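Local coordinates for protein DNA alpha-glucosyltransferase (Enterobacteria phage T4, PDB 1XV5) that is a phage glycosyltransferase of the GT-B clan, built on two parallel seven-stranded sheets, and is bound to uridine-5'-diphosphate in this structure, at residues Gly204-Thr207 with Gly211-Gln214; Pro239-Ile244 with Ile249-Tyr254; Asp217-Phe222 with Gln268-Leu273. All coordinates share one frame; numbering follows the deposited sequence.

All three contacts belong to the half of the GT-B fold whose parallel sheet runs from strand 251-254 to strand 347-349. Contact 1 is buried beside the uridine-5'-diphosphate and joins aromatic packing to charged bonds with a phosphate. Contacts 2 and 3 are only partly buried and lie farther from the chain's centre: contact 2 is mostly aromatic and aliphatic, whereas contact 3 sets one imidazole against a backbone. Helix 212-223 serves both contacts 1 and 3, and strands 251-254 and 270-273, neighbours in the sheet, link contacts 2 and 3. Contact 1 meets contact 2 directly where Phe212 and Tyr213 pack on helix 239-246.

Contact 1 of 3, residues Gly204-Thr207 with Gly211-Gln214; sequences GRTT and GFYQ. With UDP (uridine-5'-diphosphate), chain C.
Backbone from Arg205 to Thr207 curls past the ring of Phe212, closing the turn between strand 199-203 and helix 212-223, the first half of a beta-alpha-beta crossover in this Rossmann-like half of the GT-B fold. Gly204 leaves the strand while still bonded through its backbone to Glu233. Its phi of 164° is one that side-chain-bearing residues rarely adopt, and the bare backbone can lie near the nucleotide, with Gly204 O 3.9 Å from UDP C5. Arg205 then turns away from the helix toward the diphosphate. Extended from CG to NE, it presents one edge of its guanidinium to the terminal phosphate, whose PB lies in the group's plane. NE donates to UDP O2B at 3.0 Å and NH1 to UDP O1B at 2.8 Å. Two nearly straight bonds in this forked grip fix the rotation of both groups; Arg47 and Lys210 also bond the nucleotide, and their charge would probably add to the offset of the diphosphate's. Thr206 is the centre of an inverse gamma turn, with Thr207 N bonded to Arg205 O at 2.9 Å. A branched threonine does two jobs here: OG1 bonds Glu236 O, while the CG2 methyl meets Phe212 CZ at 4.0 Å. Thr207 contributes backbone, its carbonyl carbon lying 3.5 Å from Phe212 CE1 at the ring edge. Gly211, at the N-cap, has a positive phi that favours glycine. Phe212 points its ring back toward the loop because CG sits between the backbone N and carbonyl carbon (chi1 58°). The same ring also touches Ile244 on helix 239-246, and its CE2 stands 3.5 Å above the plane of the Tyr213 ring, over the centre.

Contact 2 of 3, residues Pro239-Ile244 with Ile249-Tyr254; sequences PAFIAI and IPYEYY
Phe241 is the knob of this interface, entering the notch between Tyr251 and Tyr253. Being two residues apart on the strand, both side chains point toward the helix. Phe241 turns an edge to the face of Tyr251 in an offset edge-to-face pair, with ring centroids 5.3 Å apart and planes at 76°. Against Tyr253 it lies obliquely, and its CZ comes to 3.5 Å from Tyr253 CD1. Its CG is anti to the backbone N (chi1 -171°), which carries the ring out from the helix into this notch. A flat, apolar phenylalanine suits a gap bounded by two other rings. One helical turn later, the smaller bump of Ile244 fills the second hollow: CG2 sits 3.7 Å from Ile249 CB and also 3.7 Å from Tyr251 CE2, so the beta-branch fits between an aliphatic side chain and a ring. The helix belongs to the beta-alpha-beta crossover that leaves strand 229-233 and returns as strand 251-254, at the sheet's margin, having passed over strand 270-273; Ile272 of that intervening strand touches both tyrosines. Near the turn between helix and strand, Ile249 N donates to Ile244 O at 3.2 Å. The tyrosine hydroxyls find polar partners beside the rings. Tyr253 OH bonds Leu235 O, whereas Tyr251 OH is 2.9 Å from a water oxygen that in turn donates to Phe241 O at 2.7 Å.

Contact 3 of 3, residues Asp217-Phe222 with Gln268-Leu273; sequences DFHEKF and QPAQIL
Lys221 N bonds Asp217 O at 2.9 Å, and the helical turn closed in this way carries His219, whose imidazole spans the gap to Gln268, Pro269 and Ala270. Here one side chain meets mostly backbone. A chi1 of -176° swings the His219 ring off the helix toward residues Gln268 to Ala270. The imidazole faces the Gln268 carbonyl, though its detailed placement there is doubtful; Gln268 O is 3.4 Å from His219 NE2. Next along the chain, the Pro269 carbonyl carbon stands 3.7 Å from His219 CE1, and Ala270 N lies 3.7 Å from His219 ND1. A flat ring can slide in against peptide groups, and its nitrogens may find polar partners there. Alanine suits position 270 because its lone methyl takes little room: CB comes to 4.4 Å from His219 ND1. Elsewhere on the same helix, the extended side chain of Lys221 runs alongside the turn and forms a salt bridge with Asp217, NZ reaching the syn lone pair of OD1 at 3.1 Å. The contact illustrates a helix laid against a parallel alpha/beta sheet. Strand 270-273 runs between strands 251-254 and 229-233, bonding through Ala270 to Glu252 and through Gln271 to Thr230 and Met232. His219 also touches Thr230 on this sheet, while Asp217, Phe218, Lys221 and Phe222 pack against helix 354-365, so helix 212-223 lies between that helix and the strands.

Contact 1 of 3, residues Gly204-Thr207 with Gly211-Gln214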
ATOM      1  N   GLY A 204       4.551   0.772   8.829  1.00 11.81           N
ATOM      2  CA  GLY A 204       4.227   1.822   7.879  1.00 11.52           C
ATOM      3  C   GLY A 204       5.481   2.567   7.457  1.00 13.48           C
ATOM      4  O   GLY A 204       6.528   1.956   7.246  1.00 13.61           O
ATOM      5  N   ARG A 205       5.370   3.887   7.318  1.00 15.06           N
ATOM      6  CA  ARG A 205       6.509   4.726   6.948  1.00 15.40           C
ATOM      7  C   ARG A 205       6.313   6.107   7.551  1.00 15.57           C
ATOM      8  O   ARG A 205       5.251   6.400   8.097  1.00 15.34           O
ATOM      9  CB  ARG A 205       6.682   4.802   5.426  1.00 15.12           C
ATOM     10  CG  ARG A 205       5.442   5.149   4.636  1.00 15.70           C
ATOM     11  CD  ARG A 205       5.699   4.901   3.153  1.00 14.85           C
ATOM     12  NE  ARG A 205       4.521   5.163   2.335  1.00 15.56           N
ATOM     13  CZ  ARG A 205       4.086   6.376   2.012  1.00 16.35           C
ATOM     14  NH1 ARG A 205       3.001   6.512   1.267  1.00 14.82           N
ATOM     15  NH2 ARG A 205       4.743   7.453   2.423  1.00 17.66           N
ATOM     16  N   THR A 206       7.328   6.959   7.449  1.00 14.03           N
ATOM     17  CA  THR A 206       7.248   8.270   8.070  1.00 14.36           C
ATOM     18  C   THR A 206       6.448   9.348   7.344  1.00 15.97           C
ATOM     19  O   THR A 206       7.002  10.291   6.777  1.00 15.61           O
ATOM     20  CB  THR A 206       8.665   8.802   8.392  1.00 14.88           C
ATOM     21  OG1 THR A 206       9.424   7.762   9.027  1.00 15.80           O
ATOM     22  CG2 THR A 206       8.582   9.992   9.351  1.00 14.57           C
ATOM     23  N   THR A 207       5.129   9.186   7.375  1.00 15.12           N
ATOM     24  CA  THR A 207       4.203  10.142   6.784  1.00 15.33           C
ATOM     25  C   THR A 207       3.115  10.244   7.838  1.00 15.01           C
ATOM     26  O   THR A 207       2.561   9.236   8.262  1.00 13.00           O
ATOM     27  CB  THR A 207       3.650   9.635   5.450  1.00 17.97           C
ATOM     28  OG1 THR A 207       4.713   9.608   4.489  1.00 19.51           O
ATOM     29  CG2 THR A 207       2.553  10.557   4.942  1.00 18.65           C
ATOM     30  N   GLY A 211      -0.390   7.679  10.822  1.00 12.59           N
ATOM     31  CA  GLY A 211      -0.686   7.619  12.246  1.00 12.56           C
ATOM     32  C   GLY A 211       0.387   7.204  13.238  1.00 12.91           C
ATOM     33  O   GLY A 211       0.061   6.646  14.283  1.00 13.93           O
ATOM     34  N   PHE A 212       1.659   7.475  12.957  1.00 13.56           N
ATOM     35  CA  PHE A 212       2.682   7.076  13.913  1.00 13.08           C
ATOM     36  C   PHE A 212       2.640   7.898  15.204  1.00 12.68           C
ATOM     37  O   PHE A 212       2.958   7.383  16.272  1.00 12.48           O
ATOM     38  CB  PHE A 212       4.094   7.100  13.290  1.00 12.08           C
ATOM     39  CG  PHE A 212       4.522   8.436  12.738  1.00 12.81           C
ATOM     40  CD1 PHE A 212       4.353   8.733  11.389  1.00 13.99           C
ATOM     41  CD2 PHE A 212       5.137   9.376  13.558  1.00 15.43           C
ATOM     42  CE1 PHE A 212       4.795   9.950  10.859  1.00 15.33           C
ATOM     43  CE2 PHE A 212       5.582  10.595  13.044  1.00 15.19           C
ATOM     44  CZ  PHE A 212       5.411  10.881  11.691  1.00 15.41           C
ATOM     45  N   TYR A 213       2.229   9.162  15.128  1.00 13.76           N
ATOM     46  CA  TYR A 213       2.160   9.968  16.346  1.00 13.71           C
ATOM     47  C   TYR A 213       1.139   9.377  17.308  1.00 13.46           C
ATOM     48  O   TYR A 213       1.321   9.419  18.525  1.00 12.77           O
ATOM     49  CB  TYR A 213       1.772  11.415  16.035  1.00 14.52           C
ATOM     50  CG  TYR A 213       2.924  12.266  15.568  1.00 13.43           C
ATOM     51  CD1 TYR A 213       2.915  12.855  14.306  1.00 14.46           C
ATOM     52  CD2 TYR A 213       4.036  12.470  16.386  1.00 15.81           C
ATOM     53  CE1 TYR A 213       3.988  13.631  13.864  1.00 15.14           C
ATOM     54  CE2 TYR A 213       5.116  13.240  15.955  1.00 15.90           C
ATOM     55  CZ  TYR A 213       5.085  13.817  14.694  1.00 16.23           C
ATOM     56  OH  TYR A 213       6.155  14.578  14.259  1.00 15.61           O
ATOM     57  N   GLN A 214       0.063   8.831  16.754  1.00 13.28           N
ATOM     58  CA  GLN A 214      -0.978   8.231  17.572  1.00 14.36           C
ATOM     59  C   GLN A 214      -0.476   6.964  18.259  1.00 13.50           C
ATOM     60  O   GLN A 214      -0.930   6.616  19.355  1.00 12.80           O
ATOM     61  CB  GLN A 214      -2.220   7.949  16.718  1.00 16.88           C
ATOM     62  CG  GLN A 214      -3.021   9.217  16.376  1.00 18.81           C
ATOM     63  CD  GLN A 214      -2.280  10.192  15.459  1.00 21.41           C
ATOM     64  OE1 GLN A 214      -2.429  11.410  15.582  1.00 23.93           O
ATOM     65  NE2 GLN A 214      -1.499   9.659  14.528  1.00 16.50           N
TER
HETATM   66  N1  UDP C1402       6.910  -2.187   3.252  1.00 14.65           N
HETATM   67  C2  UDP C1402       8.066  -2.935   3.362  1.00 15.39           C
HETATM   68  N3  UDP C1402       9.094  -2.313   4.025  1.00 15.20           N
HETATM   69  C4  UDP C1402       9.077  -1.049   4.584  1.00 15.59           C
HETATM   70  C5  UDP C1402       7.840  -0.346   4.437  1.00 15.10           C
HETATM   71  C6  UDP C1402       6.824  -0.925   3.789  1.00 15.14           C
HETATM   72  O2  UDP C1402       8.167  -4.065   2.914  1.00 17.04           O
HETATM   73  O4  UDP C1402      10.083  -0.625   5.152  1.00 15.42           O
HETATM   74  C1' UDP C1402       5.781  -2.787   2.533  1.00 15.00           C
HETATM   75  C2' UDP C1402       4.508  -2.943   3.358  1.00 14.74           C
HETATM   76  O2' UDP C1402       4.569  -4.093   4.175  1.00 16.48           O
HETATM   77  C3' UDP C1402       3.475  -3.021   2.241  1.00 15.37           C
HETATM   78  C4' UDP C1402       3.991  -1.960   1.270  1.00 15.24           C
HETATM   79  O4' UDP C1402       5.429  -1.922   1.476  1.00 15.06           O
HETATM   80  O3' UDP C1402       3.535  -4.311   1.631  1.00 14.08           O
HETATM   81  C5' UDP C1402       3.417  -0.572   1.474  1.00 11.90           C
HETATM   82  O5' UDP C1402       2.110  -0.505   0.917  1.00 14.32           O
HETATM   83  PA  UDP C1402       0.884   0.185   1.668  1.00 13.76           P
HETATM   84  O1A UDP C1402      -0.270   0.038   0.757  1.00 13.92           O
HETATM   85  O2A UDP C1402       0.795  -0.365   3.046  1.00 15.24           O
HETATM   86  O3A UDP C1402       1.285   1.765   1.809  1.00 14.14           O
HETATM   87  PB  UDP C1402       2.159   2.762   0.845  1.00 15.09           P
HETATM   88  O1B UDP C1402       1.536   4.107   0.948  1.00 14.27           O
HETATM   89  O2B UDP C1402       3.586   2.599   1.199  1.00 17.29           O
HETATM   90  O3B UDP C1402       1.923   2.204  -0.623  1.00 16.48           O

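Contact 2 of 3, residues Pro239-Ile244 with Ile249-Tyr254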
ATOM      1  N   PRO A 239      12.877  14.879   7.106  1.00 16.95           N
ATOM      2  CA  PRO A 239      12.459  16.030   7.905  1.00 17.40           C
ATOM      3  C   PRO A 239      11.261  15.684   8.791  1.00 15.45           C
ATOM      4  O   PRO A 239      11.178  16.127   9.930  1.00 16.13           O
ATOM      5  CB  PRO A 239      12.129  17.072   6.845  1.00 18.76           C
ATOM      6  CG  PRO A 239      13.190  16.800   5.807  1.00 18.20           C
ATOM      7  CD  PRO A 239      13.165  15.278   5.715  1.00 17.65           C
ATOM      8  N   ALA A 240      10.336  14.883   8.270  1.00 15.41           N
ATOM      9  CA  ALA A 240       9.166  14.500   9.054  1.00 14.60           C
ATOM     10  C   ALA A 240       9.594  13.708  10.285  1.00 15.33           C
ATOM     11  O   ALA A 240       9.043  13.885  11.373  1.00 14.05           O
ATOM     12  CB  ALA A 240       8.205  13.674   8.200  1.00 15.02           C
ATOM     13  N   PHE A 241      10.585  12.837  10.124  1.00 14.81           N
ATOM     14  CA  PHE A 241      11.043  12.051  11.261  1.00 14.00           C
ATOM     15  C   PHE A 241      11.717  12.946  12.296  1.00 14.47           C
ATOM     16  O   PHE A 241      11.561  12.748  13.498  1.00 13.85           O
ATOM     17  CB  PHE A 241      12.029  10.961  10.823  1.00 14.70           C
ATOM     18  CG  PHE A 241      12.356   9.991  11.917  1.00 13.92           C
ATOM     19  CD1 PHE A 241      11.517   8.909  12.171  1.00 14.20           C
ATOM     20  CD2 PHE A 241      13.442  10.211  12.762  1.00 13.95           C
ATOM     21  CE1 PHE A 241      11.747   8.063  13.260  1.00 14.29           C
ATOM     22  CE2 PHE A 241      13.681   9.376  13.848  1.00 13.84           C
ATOM     23  CZ  PHE A 241      12.829   8.299  14.099  1.00 15.27           C
ATOM     24  N   ILE A 242      12.471  13.933  11.825  1.00 13.56           N
ATOM     25  CA  ILE A 242      13.172  14.843  12.727  1.00 15.34           C
ATOM     26  C   ILE A 242      12.206  15.556  13.672  1.00 15.13           C
ATOM     27  O   ILE A 242      12.561  15.892  14.803  1.00 15.77           O
ATOM     28  CB  ILE A 242      13.986  15.883  11.917  1.00 16.97           C
ATOM     29  CG1 ILE A 242      15.123  15.166  11.182  1.00 17.55           C
ATOM     30  CG2 ILE A 242      14.548  16.964  12.838  1.00 17.25           C
ATOM     31  CD1 ILE A 242      15.842  16.017  10.159  1.00 19.32           C
ATOM     32  N   ALA A 243      10.980  15.766  13.210  1.00 15.48           N
ATOM     33  CA  ALA A 243       9.971  16.445  14.017  1.00 16.73           C
ATOM     34  C   ALA A 243       9.663  15.687  15.304  1.00 16.22           C
ATOM     35  O   ALA A 243       9.285  16.288  16.307  1.00 17.33           O
ATOM     36  CB  ALA A 243       8.696  16.628  13.202  1.00 15.95           C
ATOM     37  N   ILE A 244       9.821  14.367  15.274  1.00 15.66           N
ATOM     38  CA  ILE A 244       9.547  13.545  16.447  1.00 16.32           C
ATOM     39  C   ILE A 244      10.447  13.921  17.624  1.00 18.36           C
ATOM     40  O   ILE A 244       9.967  14.139  18.738  1.00 18.71           O
ATOM     41  CB  ILE A 244       9.730  12.050  16.120  1.00 14.29           C
ATOM     42  CG1 ILE A 244       8.749  11.647  15.012  1.00 15.59           C
ATOM     43  CG2 ILE A 244       9.501  11.211  17.373  1.00 14.83           C
ATOM     44  CD1 ILE A 244       9.002  10.260  14.434  1.00 16.19           C
ATOM     45  N   ILE A 249       9.520  13.451  21.859  1.00 19.35           N
ATOM     46  CA  ILE A 249       8.983  12.101  21.968  1.00 18.39           C
ATOM     47  C   ILE A 249      10.128  11.100  22.103  1.00 18.15           C
ATOM     48  O   ILE A 249      11.015  11.047  21.256  1.00 18.24           O
ATOM     49  CB  ILE A 249       8.134  11.736  20.731  1.00 18.02           C
ATOM     50  CG1 ILE A 249       6.868  12.593  20.704  1.00 17.64           C
ATOM     51  CG2 ILE A 249       7.760  10.254  20.765  1.00 17.40           C
ATOM     52  CD1 ILE A 249       6.057  12.449  19.434  1.00 19.21           C
ATOM     53  N   PRO A 250      10.123  10.298  23.175  1.00 17.63           N
ATOM     54  CA  PRO A 250      11.183   9.307  23.388  1.00 19.15           C
ATOM     55  C   PRO A 250      11.085   8.115  22.439  1.00 18.93           C
ATOM     56  O   PRO A 250       9.991   7.696  22.054  1.00 17.78           O
ATOM     57  CB  PRO A 250      10.981   8.902  24.844  1.00 20.92           C
ATOM     58  CG  PRO A 250       9.496   8.978  24.991  1.00 22.71           C
ATOM     59  CD  PRO A 250       9.159  10.280  24.289  1.00 20.55           C
ATOM     60  N   TYR A 251      12.239   7.583  22.057  1.00 16.90           N
ATOM     61  CA  TYR A 251      12.295   6.424  21.176  1.00 16.51           C
ATOM     62  C   TYR A 251      13.735   5.966  21.013  1.00 16.86           C
ATOM     63  O   TYR A 251      14.674   6.705  21.310  1.00 17.50           O
ATOM     64  CB  TYR A 251      11.709   6.760  19.795  1.00 16.37           C
ATOM     65  CG  TYR A 251      12.525   7.761  18.999  1.00 16.36           C
ATOM     66  CD1 TYR A 251      13.669   7.369  18.303  1.00 16.40           C
ATOM     67  CD2 TYR A 251      12.168   9.108  18.972  1.00 16.17           C
ATOM     68  CE1 TYR A 251      14.440   8.299  17.599  1.00 17.06           C
ATOM     69  CE2 TYR A 251      12.926  10.042  18.277  1.00 15.99           C
ATOM     70  CZ  TYR A 251      14.060   9.635  17.594  1.00 16.60           C
ATOM     71  OH  TYR A 251      14.816  10.566  16.918  1.00 17.42           O
ATOM     72  N   GLU A 252      13.894   4.734  20.553  1.00 16.15           N
ATOM     73  CA  GLU A 252      15.208   4.171  20.293  1.00 16.14           C
ATOM     74  C   GLU A 252      15.102   3.674  18.858  1.00 15.64           C
ATOM     75  O   GLU A 252      14.179   2.940  18.504  1.00 15.89           O
ATOM     76  CB  GLU A 252      15.524   3.073  21.313  1.00 16.39           C
ATOM     77  CG  GLU A 252      16.016   3.694  22.628  1.00 19.05           C
ATOM     78  CD  GLU A 252      16.055   2.742  23.811  1.00 20.79           C
ATOM     79  OE1 GLU A 252      16.552   3.166  24.876  1.00 23.42           O
ATOM     80  OE2 GLU A 252      15.593   1.590  23.693  1.00 21.97           O
ATOM     81  N   TYR A 253      16.038   4.127  18.032  1.00 14.35           N
ATOM     82  CA  TYR A 253      16.051   3.837  16.603  1.00 15.16           C
ATOM     83  C   TYR A 253      17.090   2.803  16.202  1.00 15.92           C
ATOM     84  O   TYR A 253      18.234   2.861  16.652  1.00 18.45           O
ATOM     85  CB  TYR A 253      16.322   5.149  15.868  1.00 14.72           C
ATOM     86  CG  TYR A 253      15.964   5.171  14.407  1.00 16.16           C
ATOM     87  CD1 TYR A 253      14.644   5.358  13.995  1.00 15.32           C
ATOM     88  CD2 TYR A 253      16.953   5.072  13.430  1.00 16.90           C
ATOM     89  CE1 TYR A 253      14.322   5.455  12.651  1.00 16.45           C
ATOM     90  CE2 TYR A 253      16.640   5.166  12.083  1.00 17.08           C
ATOM     91  CZ  TYR A 253      15.323   5.362  11.700  1.00 16.06           C
ATOM     92  OH  TYR A 253      15.015   5.479  10.368  1.00 16.52           O
ATOM     93  N   TYR A 254      16.697   1.873  15.334  1.00 14.15           N
ATOM     94  CA  TYR A 254      17.606   0.820  14.888  1.00 14.69           C
ATOM     95  C   TYR A 254      17.496   0.496  13.410  1.00 15.86           C
ATOM     96  O   TYR A 254      16.452   0.696  12.789  1.00 13.87           O
ATOM     97  CB  TYR A 254      17.341  -0.489  15.633  1.00 15.05           C
ATOM     98  CG  TYR A 254      17.212  -0.377  17.125  1.00 15.15           C
ATOM     99  CD1 TYR A 254      16.033   0.090  17.709  1.00 14.79           C
ATOM    100  CD2 TYR A 254      18.265  -0.745  17.960  1.00 14.67           C
ATOM    101  CE1 TYR A 254      15.908   0.187  19.088  1.00 17.36           C
ATOM    102  CE2 TYR A 254      18.150  -0.651  19.344  1.00 16.46           C
ATOM    103  CZ  TYR A 254      16.969  -0.185  19.900  1.00 17.29           C
ATOM    104  OH  TYR A 254      16.844  -0.097  21.268  1.00 19.64           O
TER
HETATM  105  O   HOH W   1      13.556  12.577  15.322  1.00 18.58           O

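Contact 3 of 3, residues Asp217-Phe222 with Gln268-Leu273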
ATOM      1  N   ASP A 217       1.613   8.064  21.176  1.00 14.84           N
ATOM      2  CA  ASP A 217       0.679   8.534  22.194  1.00 15.66           C
ATOM      3  C   ASP A 217       0.068   7.352  22.943  1.00 15.43           C
ATOM      4  O   ASP A 217      -0.000   7.353  24.174  1.00 14.69           O
ATOM      5  CB  ASP A 217      -0.429   9.360  21.533  1.00 16.36           C
ATOM      6  CG  ASP A 217      -1.230  10.181  22.533  1.00 19.57           C
ATOM      7  OD1 ASP A 217      -2.448  10.357  22.320  1.00 20.50           O
ATOM      8  OD2 ASP A 217      -0.644  10.667  23.521  1.00 20.57           O
ATOM      9  N   PHE A 218      -0.366   6.342  22.197  1.00 13.95           N
ATOM     10  CA  PHE A 218      -0.975   5.164  22.804  1.00 14.41           C
ATOM     11  C   PHE A 218       0.031   4.418  23.676  1.00 13.11           C
ATOM     12  O   PHE A 218      -0.325   3.881  24.721  1.00 14.69           O
ATOM     13  CB  PHE A 218      -1.527   4.230  21.720  1.00 13.52           C
ATOM     14  CG  PHE A 218      -2.425   3.140  22.252  1.00 14.65           C
ATOM     15  CD1 PHE A 218      -3.545   3.453  23.019  1.00 14.96           C
ATOM     16  CD2 PHE A 218      -2.168   1.805  21.959  1.00 15.55           C
ATOM     17  CE1 PHE A 218      -4.399   2.447  23.483  1.00 15.57           C
ATOM     18  CE2 PHE A 218      -3.013   0.795  22.415  1.00 15.11           C
ATOM     19  CZ  PHE A 218      -4.131   1.114  23.178  1.00 15.79           C
ATOM     20  N   HIS A 219       1.289   4.381  23.250  1.00 13.64           N
ATOM     21  CA  HIS A 219       2.307   3.701  24.036  1.00 13.01           C
ATOM     22  C   HIS A 219       2.515   4.442  25.354  1.00 14.24           C
ATOM     23  O   HIS A 219       2.544   3.839  26.426  1.00 14.02           O
ATOM     24  CB  HIS A 219       3.637   3.653  23.289  1.00 12.95           C
ATOM     25  CG  HIS A 219       4.698   2.884  24.011  1.00 13.56           C
ATOM     26  ND1 HIS A 219       5.939   3.410  24.298  1.00 17.99           N
ATOM     27  CD2 HIS A 219       4.697   1.627  24.514  1.00 12.23           C
ATOM     28  CE1 HIS A 219       6.658   2.510  24.947  1.00 12.89           C
ATOM     29  NE2 HIS A 219       5.926   1.419  25.090  1.00 18.08           N
ATOM     30  N   GLU A 220       2.661   5.757  25.264  1.00 16.87           N
ATOM     31  CA  GLU A 220       2.880   6.576  26.453  1.00 18.49           C
ATOM     32  C   GLU A 220       1.726   6.523  27.451  1.00 19.29           C
ATOM     33  O   GLU A 220       1.944   6.378  28.655  1.00 18.91           O
ATOM     34  CB  GLU A 220       3.131   8.031  26.046  1.00 21.15           C
ATOM     35  CG  GLU A 220       3.270   8.995  27.218  1.00 26.19           C
ATOM     36  CD  GLU A 220       3.547  10.419  26.770  1.00 29.41           C
ATOM     37  OE1 GLU A 220       4.637  10.667  26.213  1.00 31.98           O
ATOM     38  OE2 GLU A 220       2.672  11.289  26.970  1.00 32.94           O
ATOM     39  N   LYS A 221       0.502   6.632  26.946  1.00 18.03           N
ATOM     40  CA  LYS A 221      -0.681   6.644  27.801  1.00 18.84           C
ATOM     41  C   LYS A 221      -1.175   5.306  28.329  1.00 19.01           C
ATOM     42  O   LYS A 221      -1.660   5.233  29.460  1.00 19.42           O
ATOM     43  CB  LYS A 221      -1.837   7.338  27.079  1.00 19.39           C
ATOM     44  CG  LYS A 221      -1.609   8.814  26.809  1.00 22.29           C
ATOM     45  CD  LYS A 221      -2.781   9.423  26.062  1.00 25.13           C
ATOM     46  CE  LYS A 221      -2.561  10.909  25.811  1.00 26.23           C
ATOM     47  NZ  LYS A 221      -3.658  11.474  24.981  1.00 28.93           N
ATOM     48  N   PHE A 222      -1.062   4.251  27.526  1.00 17.07           N
ATOM     49  CA  PHE A 222      -1.556   2.953  27.960  1.00 16.39           C
ATOM     50  C   PHE A 222      -0.614   1.758  27.926  1.00 15.94           C
ATOM     51  O   PHE A 222      -0.502   1.035  28.911  1.00 16.30           O
ATOM     52  CB  PHE A 222      -2.822   2.597  27.174  1.00 18.34           C
ATOM     53  CG  PHE A 222      -3.973   3.523  27.438  1.00 17.14           C
ATOM     54  CD1 PHE A 222      -4.097   4.715  26.738  1.00 18.02           C
ATOM     55  CD2 PHE A 222      -4.913   3.217  28.417  1.00 20.15           C
ATOM     56  CE1 PHE A 222      -5.142   5.595  27.008  1.00 19.92           C
ATOM     57  CE2 PHE A 222      -5.964   4.090  28.698  1.00 20.39           C
ATOM     58  CZ  PHE A 222      -6.077   5.281  27.992  1.00 18.65           C
ATOM     59  N   GLN A 268      10.112   0.497  28.353  1.00 19.36           N
ATOM     60  CA  GLN A 268      11.062   1.024  27.384  1.00 19.15           C
ATOM     61  C   GLN A 268      10.325   1.948  26.435  1.00 18.29           C
ATOM     62  O   GLN A 268       9.109   1.848  26.285  1.00 17.62           O
ATOM     63  CB  GLN A 268      11.695  -0.114  26.584  1.00 20.44           C
ATOM     64  CG  GLN A 268      12.351  -1.162  27.453  1.00 23.26           C
ATOM     65  CD  GLN A 268      13.474  -0.589  28.288  1.00 25.93           C
ATOM     66  OE1 GLN A 268      13.727  -1.045  29.401  1.00 30.73           O
ATOM     67  NE2 GLN A 268      14.161   0.408  27.748  1.00 25.32           N
ATOM     68  N   PRO A 269      11.045   2.882  25.802  1.00 17.84           N
ATOM     69  CA  PRO A 269      10.356   3.773  24.870  1.00 17.98           C
ATOM     70  C   PRO A 269      10.039   2.945  23.632  1.00 16.51           C
ATOM     71  O   PRO A 269      10.448   1.789  23.541  1.00 16.30           O
ATOM     72  CB  PRO A 269      11.395   4.854  24.594  1.00 19.59           C
ATOM     73  CG  PRO A 269      12.689   4.112  24.713  1.00 21.33           C
ATOM     74  CD  PRO A 269      12.467   3.246  25.937  1.00 18.94           C
ATOM     75  N   ALA A 270       9.309   3.520  22.687  1.00 15.87           N
ATOM     76  CA  ALA A 270       8.990   2.786  21.469  1.00 14.93           C
ATOM     77  C   ALA A 270      10.298   2.402  20.772  1.00 14.64           C
ATOM     78  O   ALA A 270      11.231   3.204  20.700  1.00 13.93           O
ATOM     79  CB  ALA A 270       8.136   3.649  20.549  1.00 14.75           C
ATOM     80  N   GLN A 271      10.367   1.172  20.273  1.00 14.15           N
ATOM     81  CA  GLN A 271      11.555   0.692  19.570  1.00 14.04           C
ATOM     82  C   GLN A 271      11.250   0.828  18.084  1.00 14.15           C
ATOM     83  O   GLN A 271      10.271   0.271  17.600  1.00 13.84           O
ATOM     84  CB  GLN A 271      11.828  -0.770  19.925  1.00 14.94           C
ATOM     85  CG  GLN A 271      12.019  -1.030  21.414  1.00 16.63           C
ATOM     86  CD  GLN A 271      13.227  -0.311  21.987  1.00 18.28           C
ATOM     87  OE1 GLN A 271      13.097   0.670  22.728  1.00 19.85           O
ATOM     88  NE2 GLN A 271      14.414  -0.792  21.642  1.00 15.94           N
ATOM     89  N   ILE A 272      12.095   1.563  17.365  1.00 13.79           N
ATOM     90  CA  ILE A 272      11.875   1.825  15.947  1.00 13.80           C
ATOM     91  C   ILE A 272      12.866   1.168  14.993  1.00 14.26           C
ATOM     92  O   ILE A 272      14.071   1.192  15.229  1.00 13.83           O
ATOM     93  CB  ILE A 272      11.930   3.348  15.665  1.00 15.23           C
ATOM     94  CG1 ILE A 272      11.070   4.104  16.686  1.00 17.17           C
ATOM     95  CG2 ILE A 272      11.493   3.636  14.234  1.00 13.11           C
ATOM     96  CD1 ILE A 272       9.664   3.587  16.809  1.00 20.67           C
ATOM     97  N   LEU A 273      12.339   0.597  13.911  1.00 14.62           N
ATOM     98  CA  LEU A 273      13.157  -0.027  12.871  1.00 15.01           C
ATOM     99  C   LEU A 273      13.026   0.906  11.666  1.00 15.69           C
ATOM    100  O   LEU A 273      11.915   1.268  11.280  1.00 15.31           O
ATOM    101  CB  LEU A 273      12.625  -1.420  12.523  1.00 14.20           C
ATOM    102  CG  LEU A 273      13.479  -2.238  11.551  1.00 14.50           C
ATOM    103  CD1 LEU A 273      14.868  -2.437  12.137  1.00 14.08           C
ATOM    104  CD2 LEU A 273      12.817  -3.586  11.277  1.00 15.25           C
TER